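Local coordinates for protein putative N-acetylmuramoyl-L-alanine amidase,autolysin cwp6 (PDB 5J72) that probably hydrolyses the amide bond between N-acetylmuramic acid and L-alanine in peptidoglycan as a zinc-dependent autolysin of the Clostridium difficile cell wall, at residues 32-37 with 43-48; 567-572 with 626-631. One frame throughout, in Å; residues are numbered along the deposited sequence.

Interaction 1 of 2, residues 32-37 with 43-48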
ATOM      1  N   SER A  32      -2.027 -38.733  -2.988  1.00 23.87           N
ATOM      2  CA  SER A  32      -2.570 -37.602  -2.222  1.00 21.11           C
ATOM      3  C   SER A  32      -2.585 -37.940  -0.760  1.00 20.58           C
ATOM      4  O   SER A  32      -2.427 -39.122  -0.401  1.00 19.11           O
ATOM      5  CB  SER A  32      -4.008 -37.292  -2.651  1.00 21.59           C
ATOM      6  OG  SER A  32      -4.874 -38.341  -2.232  1.00 21.18           O
ATOM      7  N   ILE A  33      -2.751 -36.918   0.077  1.00 20.04           N
ATOM      8  CA  ILE A  33      -2.927 -37.065   1.536  1.00 18.77           C
ATOM      9  C   ILE A  33      -4.088 -36.171   1.915  1.00 17.80           C
ATOM     10  O   ILE A  33      -4.408 -35.235   1.190  1.00 19.93           O
ATOM     11  CB  ILE A  33      -1.707 -36.659   2.364  1.00 18.19           C
ATOM     12  CG1 ILE A  33      -1.402 -35.150   2.130  1.00 19.13           C
ATOM     13  CG2 ILE A  33      -0.483 -37.569   1.955  1.00 21.76           C
ATOM     14  CD1 ILE A  33      -0.175 -34.743   2.979  1.00 19.00           C
ATOM     15  N   THR A  34      -4.719 -36.445   3.061  1.00 20.08           N
ATOM     16  CA  THR A  34      -5.828 -35.661   3.542  1.00 18.39           C
ATOM     17  C   THR A  34      -5.511 -35.174   4.938  1.00 17.89           C
ATOM     18  O   THR A  34      -5.178 -35.962   5.808  1.00 19.61           O
ATOM     19  CB  THR A  34      -7.096 -36.494   3.569  1.00 19.97           C
ATOM     20  OG1 THR A  34      -7.349 -36.915   2.244  1.00 21.25           O
ATOM     21  CG2 THR A  34      -8.327 -35.670   4.025  1.00 19.59           C
ATOM     22  N   LEU A  35      -5.606 -33.864   5.138  1.00 13.07           N
ATOM     23  CA  LEU A  35      -5.348 -33.266   6.460  1.00 15.02           C
ATOM     24  C   LEU A  35      -6.711 -33.125   7.099  1.00 18.43           C
ATOM     25  O   LEU A  35      -7.660 -32.655   6.402  1.00 19.48           O
ATOM     26  CB  LEU A  35      -4.749 -31.892   6.253  1.00 17.50           C
ATOM     27  CG  LEU A  35      -3.177 -31.916   6.168  1.00 25.57           C
ATOM     28  CD1 LEU A  35      -2.698 -32.786   4.978  1.00 27.63           C
ATOM     29  CD2 LEU A  35      -2.719 -30.432   6.051  1.00 24.97           C
ATOM     30  N   ASN A  36      -6.832 -33.507   8.379  1.00 16.97           N
ATOM     31  CA  ASN A  36      -8.109 -33.340   9.070  1.00 15.73           C
ATOM     32  C   ASN A  36      -7.863 -32.359  10.198  1.00 15.16           C
ATOM     33  O   ASN A  36      -6.912 -32.491  10.954  1.00 17.30           O
ATOM     34  CB  ASN A  36      -8.616 -34.695   9.609  1.00 19.04           C
ATOM     35  CG  ASN A  36      -9.888 -34.512  10.375  1.00 30.91           C
ATOM     36  OD1 ASN A  36      -9.823 -34.193  11.595  1.00 29.84           O
ATOM     37  ND2 ASN A  36     -11.094 -34.569   9.729  1.00 29.30           N
ATOM     38  N   PHE A  37      -8.737 -31.331  10.290  1.00 14.61           N
ATOM     39  CA  PHE A  37      -8.648 -30.357  11.394  1.00 14.72           C
ATOM     40  C   PHE A  37      -9.965 -30.389  12.147  1.00 16.86           C
ATOM     41  O   PHE A  37     -10.974 -30.824  11.577  1.00 17.18           O
ATOM     42  CB  PHE A  37      -8.557 -28.917  10.805  1.00 15.77           C
ATOM     43  CG  PHE A  37      -7.400 -28.722   9.836  1.00 17.74           C
ATOM     44  CD1 PHE A  37      -7.564 -28.948   8.480  1.00 21.94           C
ATOM     45  CD2 PHE A  37      -6.173 -28.313  10.279  1.00 18.63           C
ATOM     46  CE1 PHE A  37      -6.506 -28.748   7.581  1.00 21.28           C
ATOM     47  CE2 PHE A  37      -5.099 -28.113   9.376  1.00 16.66           C
ATOM     48  CZ  PHE A  37      -5.292 -28.335   8.046  1.00 16.56           C
ATOM     49  N   PRO A  43     -15.508 -30.710  11.962  1.00 20.52           N
ATOM     50  CA  PRO A  43     -14.341 -31.095  11.137  1.00 20.85           C
ATOM     51  C   PRO A  43     -14.198 -30.248   9.892  1.00 21.91           C
ATOM     52  O   PRO A  43     -15.173 -29.698   9.359  1.00 19.64           O
ATOM     53  CB  PRO A  43     -14.652 -32.553  10.772  1.00 21.53           C
ATOM     54  CG  PRO A  43     -16.213 -32.551  10.625  1.00 23.88           C
ATOM     55  CD  PRO A  43     -16.710 -31.563  11.695  1.00 21.39           C
ATOM     56  N   LEU A  44     -12.972 -30.153   9.411  1.00 17.24           N
ATOM     57  CA  LEU A  44     -12.648 -29.425   8.171  1.00 18.19           C
ATOM     58  C   LEU A  44     -11.539 -30.271   7.528  1.00 18.70           C
ATOM     59  O   LEU A  44     -10.610 -30.665   8.236  1.00 17.85           O
ATOM     60  CB  LEU A  44     -12.048 -28.067   8.501  1.00 18.25           C
ATOM     61  CG  LEU A  44     -11.614 -27.252   7.215  1.00 21.35           C
ATOM     62  CD1 LEU A  44     -12.824 -26.765   6.518  1.00 25.57           C
ATOM     63  CD2 LEU A  44     -10.866 -26.017   7.652  1.00 23.34           C
ATOM     64  N   GLU A  45     -11.614 -30.589   6.273  1.00 16.95           N
ATOM     65  CA  GLU A  45     -10.526 -31.375   5.701  1.00 19.75           C
ATOM     66  C   GLU A  45     -10.056 -30.763   4.380  1.00 20.92           C
ATOM     67  O   GLU A  45     -10.737 -29.922   3.786  1.00 17.90           O
ATOM     68  CB  GLU A  45     -10.927 -32.837   5.506  0.53 22.83           C
ATOM     69  CG  GLU A  45     -11.946 -33.097   4.420  0.53 24.64           C
ATOM     70  CD  GLU A  45     -12.082 -34.585   4.158  0.53 26.51           C
ATOM     71  OE1 GLU A  45     -11.979 -35.016   2.987  0.53 18.62           O
ATOM     72  OE2 GLU A  45     -12.292 -35.322   5.142  0.53 26.19           O
ATOM     73  N   ALA A  46      -8.834 -31.150   3.968  1.00 18.45           N
ATOM     74  CA  ALA A  46      -8.278 -30.674   2.694  1.00 20.20           C
ATOM     75  C   ALA A  46      -7.472 -31.806   2.101  1.00 19.86           C
ATOM     76  O   ALA A  46      -6.713 -32.485   2.831  1.00 19.50           O
ATOM     77  CB  ALA A  46      -7.375 -29.481   2.914  1.00 18.45           C
ATOM     78  N   THR A  47      -7.619 -32.042   0.790  1.00 20.70           N
ATOM     79  CA  THR A  47      -6.842 -33.112   0.151  1.00 22.30           C
ATOM     80  C   THR A  47      -5.727 -32.460  -0.651  1.00 22.49           C
ATOM     81  O   THR A  47      -5.986 -31.535  -1.407  1.00 23.75           O
ATOM     82  CB  THR A  47      -7.776 -33.989  -0.694  1.00 27.96           C
ATOM     83  OG1 THR A  47      -8.530 -34.723   0.269  1.00 30.01           O
ATOM     84  CG2 THR A  47      -7.016 -35.015  -1.572  1.00 29.83           C
ATOM     85  N   LEU A  48      -4.474 -32.920  -0.449  1.00 19.37           N
ATOM     86  CA  LEU A  48      -3.308 -32.334  -1.129  1.00 18.24           C
ATOM     87  C   LEU A  48      -2.766 -33.382  -2.078  1.00 20.69           C
ATOM     88  O   LEU A  48      -2.549 -34.528  -1.665  1.00 21.39           O
ATOM     89  CB  LEU A  48      -2.256 -31.949  -0.042  1.00 19.69           C
ATOM     90  CG  LEU A  48      -2.829 -31.138   1.145  1.00 21.80           C
ATOM     91  CD1 LEU A  48      -1.659 -30.738   1.976  1.00 18.10           C
ATOM     92  CD2 LEU A  48      -3.627 -29.871   0.654  1.00 24.14           C
TER
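Thr34 OG1 is held from two directions: it shares a hydrogen bond with Thr47 OG1 at 3.2 Å, in which either hydroxyl could be the donor, and it takes a second from the side-chain amide of Asn81 on strand 72-82. Each threonine keeps its hydroxyl beside its own backbone N (chi1 -60° in Thr34, -72° in Thr47), and this brings the two oxygens together across a non-hydrogen-bonded pair. The methyl of Thr34, CG2, lies 3.9 Å from Glu45 OE1, while Thr47 CG2 rests against Ser32 CB.

Three hydrogen-bonded pairs set the register. Leu48 N reaches Ile33 O at 2.8 Å, and Leu35 N pairs with Ala46 O. At the Phe37 end, Phe37 N bonds to Leu44 O and Leu44 N returns the bond to Phe37 O. Leu44 O also lies at the edge of the Phe37 ring, 3.5 Å from CD1.

The other face is apolar: Leu35 CD1 meets Leu48 CD1 at 3.8 Å, with the two side chains roughly perpendicular, and Ile33 CG1 packs on Leu48 CB. Val22, Tyr57 and Ile61 from strands 16-24 and 56-63 add to this buried layer. Polar pairs on one face and a hydrophobic layer on the other mark an amphipathic antiparallel beta hairpin, here formed by strands 30-39 and 42-51 of the Cwp6 N-terminal domain.

Interaction 2 of 2, residues 567-572 with 626-631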
ATOM      1  N   LEU A 567      -1.164  32.714  -4.452  1.00 30.38           N
ATOM      2  CA  LEU A 567      -0.218  33.666  -5.009  1.00 33.51           C
ATOM      3  C   LEU A 567       1.153  33.564  -4.314  1.00 35.94           C
ATOM      4  O   LEU A 567       2.133  33.945  -4.929  1.00 38.70           O
ATOM      5  CB  LEU A 567      -0.830  35.063  -4.925  1.00 33.79           C
ATOM      6  CG  LEU A 567      -2.020  35.243  -5.938  1.00 34.18           C
ATOM      7  CD1 LEU A 567      -2.821  36.519  -5.654  1.00 31.78           C
ATOM      8  CD2 LEU A 567      -1.444  35.292  -7.352  1.00 36.34           C
ATOM      9  N   GLU A 568       1.233  33.037  -3.067  1.00 35.92           N
ATOM     10  CA  GLU A 568       2.542  32.870  -2.405  1.00 37.83           C
ATOM     11  C   GLU A 568       3.418  31.871  -3.177  1.00 40.69           C
ATOM     12  O   GLU A 568       4.635  31.946  -3.041  1.00 40.41           O
ATOM     13  CB  GLU A 568       2.355  32.408  -0.906  1.00 38.47           C
ATOM     14  CG  GLU A 568       1.790  33.554  -0.068  1.00 45.45           C
ATOM     15  CD  GLU A 568       1.630  33.243   1.435  1.00 51.88           C
ATOM     16  OE1 GLU A 568       1.857  32.086   1.858  1.00 41.40           O
ATOM     17  OE2 GLU A 568       1.266  34.205   2.199  1.00 49.11           O
ATOM     18  N   LYS A 569       2.847  30.945  -4.015  1.00 38.72           N
ATOM     19  CA  LYS A 569       3.671  29.941  -4.738  1.00 34.89           C
ATOM     20  C   LYS A 569       3.521  30.009  -6.210  1.00 32.90           C
ATOM     21  O   LYS A 569       4.218  29.308  -6.918  1.00 33.93           O
ATOM     22  CB  LYS A 569       3.286  28.482  -4.383  1.00 36.22           C
ATOM     23  CG  LYS A 569       3.365  28.171  -2.927  1.00 44.34           C
ATOM     24  CD  LYS A 569       4.781  27.930  -2.486  1.00 54.96           C
ATOM     25  CE  LYS A 569       4.925  28.585  -1.140  1.00 61.98           C
ATOM     26  NZ  LYS A 569       6.114  28.098  -0.409  1.00 68.28           N
ATOM     27  N   PHE A 570       2.602  30.811  -6.681  1.00 34.85           N
ATOM     28  CA  PHE A 570       2.344  30.886  -8.100  1.00 35.20           C
ATOM     29  C   PHE A 570       2.334  32.340  -8.577  1.00 38.21           C
ATOM     30  O   PHE A 570       1.468  33.094  -8.118  1.00 39.20           O
ATOM     31  CB  PHE A 570       0.937  30.247  -8.386  1.00 36.61           C
ATOM     32  CG  PHE A 570       0.947  28.749  -8.183  1.00 35.09           C
ATOM     33  CD1 PHE A 570       1.420  27.903  -9.171  1.00 33.54           C
ATOM     34  CD2 PHE A 570       0.530  28.195  -6.995  1.00 32.43           C
ATOM     35  CE1 PHE A 570       1.478  26.528  -8.961  1.00 32.05           C
ATOM     36  CE2 PHE A 570       0.590  26.808  -6.791  1.00 28.33           C
ATOM     37  CZ  PHE A 570       1.066  25.997  -7.783  1.00 27.73           C
ATOM     38  N   ASN A 571       3.233  32.733  -9.493  1.00 42.38           N
ATOM     39  CA  ASN A 571       3.213  34.119  -9.957  1.00 51.44           C
ATOM     40  C   ASN A 571       2.227  34.267 -11.109  1.00 53.46           C
ATOM     41  O   ASN A 571       2.642  34.391 -12.254  1.00 51.84           O
ATOM     42  CB  ASN A 571       4.617  34.602 -10.435  1.00 55.67           C
ATOM     43  CG  ASN A 571       4.692  36.132 -10.515  1.00 57.91           C
ATOM     44  N   MET A 572       0.924  34.245 -10.798  1.00 50.14           N
ATOM     45  CA  MET A 572      -0.150  34.398 -11.785  1.00 51.10           C
ATOM     46  C   MET A 572      -0.862  35.704 -11.540  1.00 50.10           C
ATOM     47  O   MET A 572      -0.768  36.254 -10.440  1.00 49.33           O
ATOM     48  CB  MET A 572      -1.190  33.273 -11.649  1.00 51.31           C
ATOM     49  CG  MET A 572      -0.677  31.928 -12.074  1.00 54.39           C
ATOM     50  SD  MET A 572      -1.957  30.669 -11.778  1.00 54.95           S
ATOM     51  CE  MET A 572      -0.953  29.075 -11.862  1.00 53.89           C
ATOM     52  N   GLY A 626      -2.912  22.368  -4.781  1.00 18.40           N
ATOM     53  CA  GLY A 626      -3.894  21.915  -3.803  1.00 18.99           C
ATOM     54  C   GLY A 626      -3.455  22.220  -2.371  1.00 18.91           C
ATOM     55  O   GLY A 626      -4.273  22.569  -1.514  1.00 20.48           O
ATOM     56  N   THR A 627      -2.171  22.024  -2.104  1.00 19.58           N
ATOM     57  CA  THR A 627      -1.676  22.297  -0.759  1.00 20.41           C
ATOM     58  C   THR A 627      -1.934  23.800  -0.359  1.00 19.18           C
ATOM     59  O   THR A 627      -2.407  24.057   0.755  1.00 23.56           O
ATOM     60  CB  THR A 627      -0.150  22.096  -0.736  1.00 23.87           C
ATOM     61  OG1 THR A 627       0.082  20.699  -1.059  1.00 24.97           O
ATOM     62  CG2 THR A 627       0.440  22.474   0.711  1.00 23.70           C
ATOM     63  N   GLN A 628      -1.613  24.741  -1.250  1.00 23.05           N
ATOM     64  CA  GLN A 628      -1.835  26.173  -0.933  1.00 25.99           C
ATOM     65  C   GLN A 628      -3.305  26.436  -0.658  1.00 26.25           C
ATOM     66  O   GLN A 628      -3.677  27.190   0.266  1.00 23.68           O
ATOM     67  CB  GLN A 628      -1.337  27.046  -2.083  1.00 26.47           C
ATOM     68  CG  GLN A 628       0.170  26.947  -2.358  1.00 27.83           C
ATOM     69  CD  GLN A 628       0.969  27.145  -1.069  1.00 34.93           C
ATOM     70  OE1 GLN A 628       1.579  26.208  -0.532  1.00 28.95           O
ATOM     71  NE2 GLN A 628       0.938  28.373  -0.494  1.00 27.29           N
ATOM     72  N   ILE A 629      -4.192  25.803  -1.467  1.00 21.29           N
ATOM     73  CA  ILE A 629      -5.576  26.001  -1.181  1.00 17.70           C
ATOM     74  C   ILE A 629      -5.901  25.464   0.206  1.00 21.28           C
ATOM     75  O   ILE A 629      -6.659  26.091   0.941  1.00 21.29           O
ATOM     76  CB  ILE A 629      -6.449  25.306  -2.284  1.00 19.29           C
ATOM     77  CG1 ILE A 629      -6.231  26.038  -3.634  1.00 18.39           C
ATOM     78  CG2 ILE A 629      -7.930  25.316  -1.849  1.00 21.13           C
ATOM     79  CD1 ILE A 629      -6.915  25.282  -4.896  1.00 21.50           C
ATOM     80  N   GLY A 630      -5.308  24.276   0.578  1.00 20.52           N
ATOM     81  CA  GLY A 630      -5.591  23.718   1.891  1.00 20.07           C
ATOM     82  C   GLY A 630      -5.059  24.666   2.985  1.00 20.51           C
ATOM     83  O   GLY A 630      -5.702  24.809   4.038  1.00 19.96           O
ATOM     84  N   ILE A 631      -3.921  25.274   2.745  1.00 20.69           N
ATOM     85  CA  ILE A 631      -3.353  26.185   3.795  1.00 23.86           C
ATOM     86  C   ILE A 631      -4.323  27.388   3.958  1.00 23.56           C
ATOM     87  O   ILE A 631      -4.631  27.781   5.092  1.00 26.19           O
ATOM     88  CB  ILE A 631      -1.938  26.675   3.405  1.00 24.89           C
ATOM     89  CG1 ILE A 631      -0.905  25.494   3.481  1.00 23.08           C
ATOM     90  CG2 ILE A 631      -1.472  27.820   4.448  1.00 24.76           C
ATOM     91  CD1 ILE A 631       0.388  25.811   2.690  1.00 23.37           C
TER
HETATM   92  O   HOH W   1       2.700  29.511   1.666  1.00 51.09           O
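A small side-chain contact, centred on Gln628, joins the C-terminal end of helix 554-569 and the turn after it to helix 619-637 in the amidase domain. No direct hydrogen bond links the two segments, and only 148 Å² is buried between them. Most of the touching falls to Lys569, whose side chain crosses that of Gln628 at about a right angle and sets CG over the face of the amide, 3.2 Å from Gln628 CD and 3.4 Å from Gln628 NE2. The lysine chain bends at CB-CG (chi2 -79°) and again one bond further on, and its CE is still 4.0 Å from Gln628 NE2.

On the other flank of the glutamine side chain, Gln628 CG sits at the edge of the Phe570 ring, near the ring plane and 4.5 Å from CE2.

The polar link is made through water. One molecule donates to Glu568 OE1 at 2.7 Å and accepts from Gln628 NE2 at 3.0 Å. NE2 also donates to the backbone O of Arg565, so two acceptors fix how the buried amide is turned. The side chain of Arg565 forms a salt bridge with Glu568 OE1, which therefore binds both the water and the guanidinium group.

Phe570 continues the contact backwards along helix 619-637, packing on Thr624 and Met625 as well as on Leu616 in the preceding loop. One residue beyond Gln628, Ile629 touches Ile562 and Ile566 of helix 554-569 and Thr484 and Thr488 of helix 477-494, placing helix 619-637 against both of these helices.

The two contacts belong to different modules of one chain and do not touch: their centres are 62 Å apart and their nearest atoms about 49 Å, on opposite sides of the chain's centre. Between them in sequence lie three CWB2 cell wall-binding repeats. In interaction 1 the side chain of Leu48 is about 9 Å from that of Asn6, a calcium ligand in a structure of this protein though no calcium is bound there in this model; the side chain of Leu35 is about 13 Å from a bound calcium ion. Interaction 2 shares the amidase domain with the zinc held by His460, Glu477 and His530, yet lies away from that site.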